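Local atomic coordinates of DUF917 domain-containing protein (Chromobacterium violaceum, PDB entry 2O3I), a protein that is of unknown function but belongs to the DUF917 (S-Me-THD-like) family, built from an N-terminal and a C-terminal family domain. Residues 294-297 with 302-305; 134-139 with 371-376. The protein carries 2 engineered substitutions. All blocks are in the same frame, centred on the assembly; numbering follows the deposited sequence.

Contact 1: residues 294-297 with 302-305; sequences TVLY and LLAW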
ATOM      1  N   THR A 294      15.997  27.776 -17.738  1.00 35.52           N
ATOM      2  CA  THR A 294      14.882  26.992 -17.247  1.00 35.26           C
ATOM      3  C   THR A 294      15.379  25.953 -16.253  1.00 33.94           C
ATOM      4  O   THR A 294      16.280  25.170 -16.550  1.00 32.11           O
ATOM      5  CB  THR A 294      14.159  26.282 -18.402  1.00 35.36           C
ATOM      6  OG1 THR A 294      13.880  27.235 -19.438  1.00 35.40           O
ATOM      7  CG2 THR A 294      12.855  25.667 -17.917  1.00 32.60           C
ATOM      8  N   VAL A 295      14.804  25.972 -15.059  1.00 33.57           N
ATOM      9  CA  VAL A 295      15.174  25.016 -14.031  1.00 33.42           C
ATOM     10  C   VAL A 295      14.034  24.000 -13.936  1.00 34.53           C
ATOM     11  O   VAL A 295      12.899  24.359 -13.625  1.00 36.02           O
ATOM     12  CB  VAL A 295      15.382  25.723 -12.671  1.00 31.28           C
ATOM     13  CG1 VAL A 295      15.721  24.703 -11.588  1.00 27.92           C
ATOM     14  CG2 VAL A 295      16.495  26.748 -12.791  1.00 27.92           C
ATOM     15  N   LEU A 296      14.335  22.740 -14.233  1.00 35.41           N
ATOM     16  CA  LEU A 296      13.323  21.693 -14.190  1.00 36.89           C
ATOM     17  C   LEU A 296      13.295  21.032 -12.821  1.00 38.34           C
ATOM     18  O   LEU A 296      14.345  20.735 -12.242  1.00 39.37           O
ATOM     19  CB  LEU A 296      13.607  20.642 -15.264  1.00 39.25           C
ATOM     20  CG  LEU A 296      13.800  21.144 -16.699  1.00 41.69           C
ATOM     21  CD1 LEU A 296      14.054  19.945 -17.608  1.00 42.16           C
ATOM     22  CD2 LEU A 296      12.577  21.926 -17.165  1.00 41.31           C
ATOM     23  N   TYR A 297      12.094  20.788 -12.306  1.00 37.87           N
ATOM     24  CA  TYR A 297      11.969  20.174 -10.993  1.00 38.76           C
ATOM     25  C   TYR A 297      10.775  19.242 -10.844  1.00 40.00           C
ATOM     26  O   TYR A 297       9.761  19.402 -11.516  1.00 40.74           O
ATOM     27  CB  TYR A 297      11.861  21.260  -9.920  1.00 37.13           C
ATOM     28  CG  TYR A 297      10.565  22.051  -9.964  1.00 38.02           C
ATOM     29  CD1 TYR A 297      10.422  23.160 -10.805  1.00 38.59           C
ATOM     30  CD2 TYR A 297       9.478  21.686  -9.168  1.00 37.49           C
ATOM     31  CE1 TYR A 297       9.223  23.886 -10.850  1.00 38.54           C
ATOM     32  CE2 TYR A 297       8.278  22.400  -9.206  1.00 38.80           C
ATOM     33  CZ  TYR A 297       8.157  23.497 -10.049  1.00 39.97           C
ATOM     34  OH  TYR A 297       6.971  24.190 -10.097  1.00 39.09           O
ATOM     35  N   LEU A 302      16.334  19.691 -10.538  1.00 25.31           N
ATOM     36  CA  LEU A 302      17.243  18.663 -11.023  1.00 25.36           C
ATOM     37  C   LEU A 302      18.110  19.071 -12.216  1.00 26.73           C
ATOM     38  O   LEU A 302      19.202  18.536 -12.408  1.00 26.03           O
ATOM     39  CB  LEU A 302      16.430  17.415 -11.372  1.00 23.58           C
ATOM     40  CG  LEU A 302      15.634  16.843 -10.193  1.00 23.76           C
ATOM     41  CD1 LEU A 302      14.589  15.863 -10.698  1.00 22.97           C
ATOM     42  CD2 LEU A 302      16.586  16.169  -9.207  1.00 20.85           C
ATOM     43  N   LEU A 303      17.619  20.006 -13.019  1.00 28.47           N
ATOM     44  CA  LEU A 303      18.365  20.480 -14.172  1.00 30.65           C
ATOM     45  C   LEU A 303      18.161  21.971 -14.407  1.00 32.10           C
ATOM     46  O   LEU A 303      17.134  22.540 -14.032  1.00 31.50           O
ATOM     47  CB  LEU A 303      17.942  19.738 -15.439  1.00 34.39           C
ATOM     48  CG  LEU A 303      18.022  18.215 -15.499  1.00 37.37           C
ATOM     49  CD1 LEU A 303      16.761  17.604 -14.903  1.00 37.74           C
ATOM     50  CD2 LEU A 303      18.167  17.795 -16.955  1.00 38.29           C
ATOM     51  N   ALA A 304      19.156  22.590 -15.034  1.00 33.43           N
ATOM     52  CA  ALA A 304      19.116  24.003 -15.377  1.00 35.76           C
ATOM     53  C   ALA A 304      19.543  24.097 -16.841  1.00 36.67           C
ATOM     54  O   ALA A 304      20.642  23.671 -17.208  1.00 35.58           O
ATOM     55  CB  ALA A 304      20.070  24.800 -14.486  1.00 37.43           C
ATOM     56  N   TRP A 305      18.664  24.646 -17.674  1.00 36.96           N
ATOM     57  CA  TRP A 305      18.936  24.772 -19.099  1.00 37.55           C
ATOM     58  C   TRP A 305      19.018  26.200 -19.609  1.00 38.10           C
ATOM     59  O   TRP A 305      18.165  27.031 -19.299  1.00 37.97           O
ATOM     60  CB  TRP A 305      17.859  24.062 -19.928  1.00 38.04           C
ATOM     61  CG  TRP A 305      17.957  22.567 -20.001  1.00 37.61           C
ATOM     62  CD1 TRP A 305      17.279  21.655 -19.237  1.00 37.28           C
ATOM     63  CD2 TRP A 305      18.748  21.809 -20.923  1.00 37.05           C
ATOM     64  NE1 TRP A 305      17.599  20.376 -19.631  1.00 38.08           N
ATOM     65  CE2 TRP A 305      18.499  20.442 -20.664  1.00 37.59           C
ATOM     66  CE3 TRP A 305      19.643  22.151 -21.948  1.00 36.06           C
ATOM     67  CZ2 TRP A 305      19.116  19.416 -21.391  1.00 36.49           C
ATOM     68  CZ3 TRP A 305      20.255  21.132 -22.670  1.00 34.88           C
ATOM     69  CH2 TRP A 305      19.987  19.782 -22.388  1.00 34.51           C
TER
HETATM   70  O   HOH W   1      15.861  27.665 -21.138  1.00 31.41           O
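T294 and W305 face each other as a hydrogen-bonded antiparallel pair and are joined by two backbone bonds, T294 N to W305 O at 2.8 Å and W305 N to T294 O at 2.7 Å. A water adds a third link on this side: it lies 2.6 Å from T294 OG1 and donates a hydrogen bond to W305 O, so that oxygen is gripped by both the amide and the water. With OG1 anti to the carbonyl carbon (chi1 -50°), the hydroxyl stands beside the backbone N, where one water can bridge it to the neighbouring strand. V295 and A304 follow as a non-hydrogen-bonded pair, their CA atoms 4.3 Å apart. L296 N then donates to L303 O, but in the return direction the hairpin departs from regular pairing. L296 O takes an almost straight bond from L302 N (2.8 Å, 179° at the hydrogen) and only a weak, longer one from L303 N. Two consecutive residues thus oppose L296, a classic beta bulge close to the turn of the 292-297/301-306 hairpin. On the face shared by T294, L296, L303 and W305, L296 CD1 meets the indole at its edge, 4.0 Å from W305 CD1, while L296 CB faces L303 CD1 more loosely. V295 points to the other face, where its side chain packs on I320 and Y322 of strand 319-324. Strand 283-287 flanks the hairpin beyond 294-297 through backbone bonding of V284 to V295, and L377 of helix 367-379 packs on both leucines of the bulge.

Contact 2: residues 134-139 with 371-376; sequences AGRAVP and QSFADE
R136 meets F373 with the end of its side chain, which can be followed outward from CB. CG lies between the backbone N and the carbonyl carbon (chi1 53°), and after an extended second torsion the chain bends at chi3 (-64°), turning the guanidinium back toward the carbonyl of the next residue. There NE, 3.0 Å from A137 O, and NH2, 3.2 Å from the same A137 O, both donate to this one oxygen, a side-on grip with the acceptor almost in the guanidinium plane. At the tip, NH1 donates to P317 O and NH2 makes a further weak bond to S301 O; together these bonds should hold the flat group against rotation. One of its faces receives F373 CE2, 4.0 Å from R136 NH1 and displaced toward the rim of the group, with the two planes 53° apart, an oblique packing rather than a parallel stack. The phenyl ring is carried by helix 367-379 and reaches across to the loop that follows strand 127-129, so the contact ties the N-terminal family region to the C-terminal one, 232 residues on. The tip of the F373 ring also meets V138: F373 CZ lies 3.9 Å from V138 CG1, the two side chains crossing at about a right angle. Three residues, nearly one helical turn, further along, E376 bends at chi2 and lays its carboxylate alongside the pyrrolidine ring of P139, with E376 OE1 3.5 Å from P139 CG. The loop's backbone is held in turn: E108 OE1 accepts from V138 N, and D132 OD2 from the amides of A134 and G135.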
ATOM      1  N   ALA A 134      21.933  13.028   2.197  1.00 19.75           N
ATOM      2  CA  ALA A 134      22.490  13.510   0.935  1.00 19.92           C
ATOM      3  C   ALA A 134      23.164  14.867   1.002  1.00 20.96           C
ATOM      4  O   ALA A 134      24.059  15.162   0.210  1.00 21.25           O
ATOM      5  CB  ALA A 134      21.393  13.550  -0.119  1.00 17.32           C
ATOM      6  N   GLY A 135      22.743  15.697   1.949  1.00 22.20           N
ATOM      7  CA  GLY A 135      23.309  17.030   2.043  1.00 21.00           C
ATOM      8  C   GLY A 135      22.454  17.939   1.174  1.00 22.70           C
ATOM      9  O   GLY A 135      22.711  19.136   1.050  1.00 21.45           O
ATOM     10  N   ARG A 136      21.437  17.338   0.556  1.00 23.83           N
ATOM     11  CA  ARG A 136      20.487  18.045  -0.298  1.00 24.92           C
ATOM     12  C   ARG A 136      19.144  17.326  -0.202  1.00 25.88           C
ATOM     13  O   ARG A 136      19.008  16.359   0.560  1.00 23.71           O
ATOM     14  CB  ARG A 136      20.957  18.050  -1.762  1.00 22.51           C
ATOM     15  CG  ARG A 136      21.288  16.674  -2.317  1.00 23.79           C
ATOM     16  CD  ARG A 136      21.345  16.687  -3.836  1.00 23.53           C
ATOM     17  NE  ARG A 136      20.037  17.007  -4.401  1.00 25.06           N
ATOM     18  CZ  ARG A 136      19.822  17.364  -5.663  1.00 24.17           C
ATOM     19  NH1 ARG A 136      20.833  17.446  -6.515  1.00 21.57           N
ATOM     20  NH2 ARG A 136      18.593  17.664  -6.063  1.00 24.45           N
ATOM     21  N   ALA A 137      18.157  17.801  -0.949  1.00 25.80           N
ATOM     22  CA  ALA A 137      16.846  17.166  -0.961  1.00 26.63           C
ATOM     23  C   ALA A 137      16.790  16.364  -2.254  1.00 27.16           C
ATOM     24  O   ALA A 137      17.266  16.825  -3.292  1.00 26.59           O
ATOM     25  CB  ALA A 137      15.741  18.203  -0.928  1.00 25.47           C
ATOM     26  N   VAL A 138      16.232  15.160  -2.191  1.00 26.48           N
ATOM     27  CA  VAL A 138      16.151  14.313  -3.374  1.00 27.73           C
ATOM     28  C   VAL A 138      14.717  13.877  -3.643  1.00 28.59           C
ATOM     29  O   VAL A 138      13.916  13.749  -2.721  1.00 26.99           O
ATOM     30  CB  VAL A 138      17.051  13.050  -3.227  1.00 28.78           C
ATOM     31  CG1 VAL A 138      18.483  13.461  -2.894  1.00 25.53           C
ATOM     32  CG2 VAL A 138      16.490  12.124  -2.162  1.00 25.68           C
ATOM     33  N   PRO A 139      14.380  13.633  -4.920  1.00 30.16           N
ATOM     34  CA  PRO A 139      13.026  13.214  -5.282  1.00 30.83           C
ATOM     35  C   PRO A 139      12.627  11.821  -4.821  1.00 31.00           C
ATOM     36  O   PRO A 139      11.438  11.549  -4.668  1.00 31.26           O
ATOM     37  CB  PRO A 139      13.025  13.340  -6.802  1.00 31.09           C
ATOM     38  CG  PRO A 139      14.410  12.951  -7.152  1.00 32.07           C
ATOM     39  CD  PRO A 139      15.228  13.721  -6.123  1.00 30.59           C
ATOM     40  N   GLN A 371      24.255   6.440  -9.995  1.00 27.06           N
ATOM     41  CA  GLN A 371      23.449   5.709 -10.966  1.00 26.91           C
ATOM     42  C   GLN A 371      21.983   6.027 -10.697  1.00 27.38           C
ATOM     43  O   GLN A 371      21.204   6.280 -11.616  1.00 29.24           O
ATOM     44  CB  GLN A 371      23.703   4.202 -10.845  1.00 24.37           C
ATOM     45  N   SER A 372      21.618   6.019  -9.424  1.00 26.47           N
ATOM     46  CA  SER A 372      20.256   6.320  -9.018  1.00 27.52           C
ATOM     47  C   SER A 372      19.853   7.700  -9.571  1.00 27.04           C
ATOM     48  O   SER A 372      18.742   7.872 -10.080  1.00 26.88           O
ATOM     49  CB  SER A 372      20.171   6.288  -7.486  1.00 28.71           C
ATOM     50  OG  SER A 372      18.835   6.397  -7.027  1.00 33.05           O
ATOM     51  N   PHE A 373      20.765   8.672  -9.481  1.00 26.86           N
ATOM     52  CA  PHE A 373      20.505  10.019  -9.991  1.00 26.57           C
ATOM     53  C   PHE A 373      20.374  10.009 -11.515  1.00 26.69           C
ATOM     54  O   PHE A 373      19.516  10.683 -12.069  1.00 26.24           O
ATOM     55  CB  PHE A 373      21.628  10.989  -9.592  1.00 24.86           C
ATOM     56  CG  PHE A 373      21.420  11.653  -8.252  1.00 26.44           C
ATOM     57  CD1 PHE A 373      21.978  11.121  -7.093  1.00 23.94           C
ATOM     58  CD2 PHE A 373      20.675  12.828  -8.157  1.00 27.80           C
ATOM     59  CE1 PHE A 373      21.797  11.752  -5.859  1.00 26.10           C
ATOM     60  CE2 PHE A 373      20.484  13.469  -6.924  1.00 25.72           C
ATOM     61  CZ  PHE A 373      21.046  12.932  -5.778  1.00 26.12           C
ATOM     62  N   ALA A 374      21.237   9.252 -12.188  1.00 27.91           N
ATOM     63  CA  ALA A 374      21.199   9.170 -13.645  1.00 29.92           C
ATOM     64  C   ALA A 374      19.842   8.643 -14.101  1.00 29.56           C
ATOM     65  O   ALA A 374      19.276   9.126 -15.077  1.00 28.42           O
ATOM     66  CB  ALA A 374      22.323   8.262 -14.161  1.00 26.40           C
ATOM     67  N   ASP A 375      19.326   7.649 -13.389  1.00 30.99           N
ATOM     68  CA  ASP A 375      18.030   7.073 -13.717  1.00 33.73           C
ATOM     69  C   ASP A 375      16.925   8.123 -13.598  1.00 34.44           C
ATOM     70  O   ASP A 375      16.096   8.266 -14.493  1.00 34.41           O
ATOM     71  CB  ASP A 375      17.716   5.904 -12.778  1.00 34.04           C
ATOM     72  CG  ASP A 375      18.608   4.701 -13.019  1.00 37.34           C
ATOM     73  OD1 ASP A 375      18.565   3.752 -12.208  1.00 39.62           O
ATOM     74  OD2 ASP A 375      19.352   4.696 -14.021  1.00 40.31           O
ATOM     75  N   GLU A 376      16.915   8.852 -12.488  1.00 34.80           N
ATOM     76  CA  GLU A 376      15.893   9.867 -12.265  1.00 35.66           C
ATOM     77  C   GLU A 376      15.948  10.918 -13.368  1.00 35.93           C
ATOM     78  O   GLU A 376      14.922  11.288 -13.942  1.00 34.91           O
ATOM     79  CB  GLU A 376      16.089  10.526 -10.898  1.00 36.16           C
ATOM     80  CG  GLU A 376      15.054  11.596 -10.560  1.00 38.45           C
ATOM     81  CD  GLU A 376      13.705  11.020 -10.158  1.00 40.82           C
ATOM     82  OE1 GLU A 376      12.750  11.809  -9.985  1.00 41.30           O
ATOM     83  OE2 GLU A 376      13.599   9.782 -10.007  1.00 42.53           O
TER

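Overall arrangement
The centres of the two contacts lie 14 Å apart, and L302 joins them directly: its CD2 packs 4.0 Å from R136 NH2 and also against P139, and its CD1 approaches E376. Along the chain the order is loop 134-139, then the hairpin strands 294-297 and 302-305, then helix segment 371-376, so the hairpin falls within the long excursion that contact 2 closes. Contact 1 is local and belongs to the antiparallel sheet of the C-terminal family region, whereas contact 2 brings the N-terminal family region against helix 367-379. Helix 367-379 takes part in both, bearing F373 and E376 on the loop side and touching the hairpin through L377.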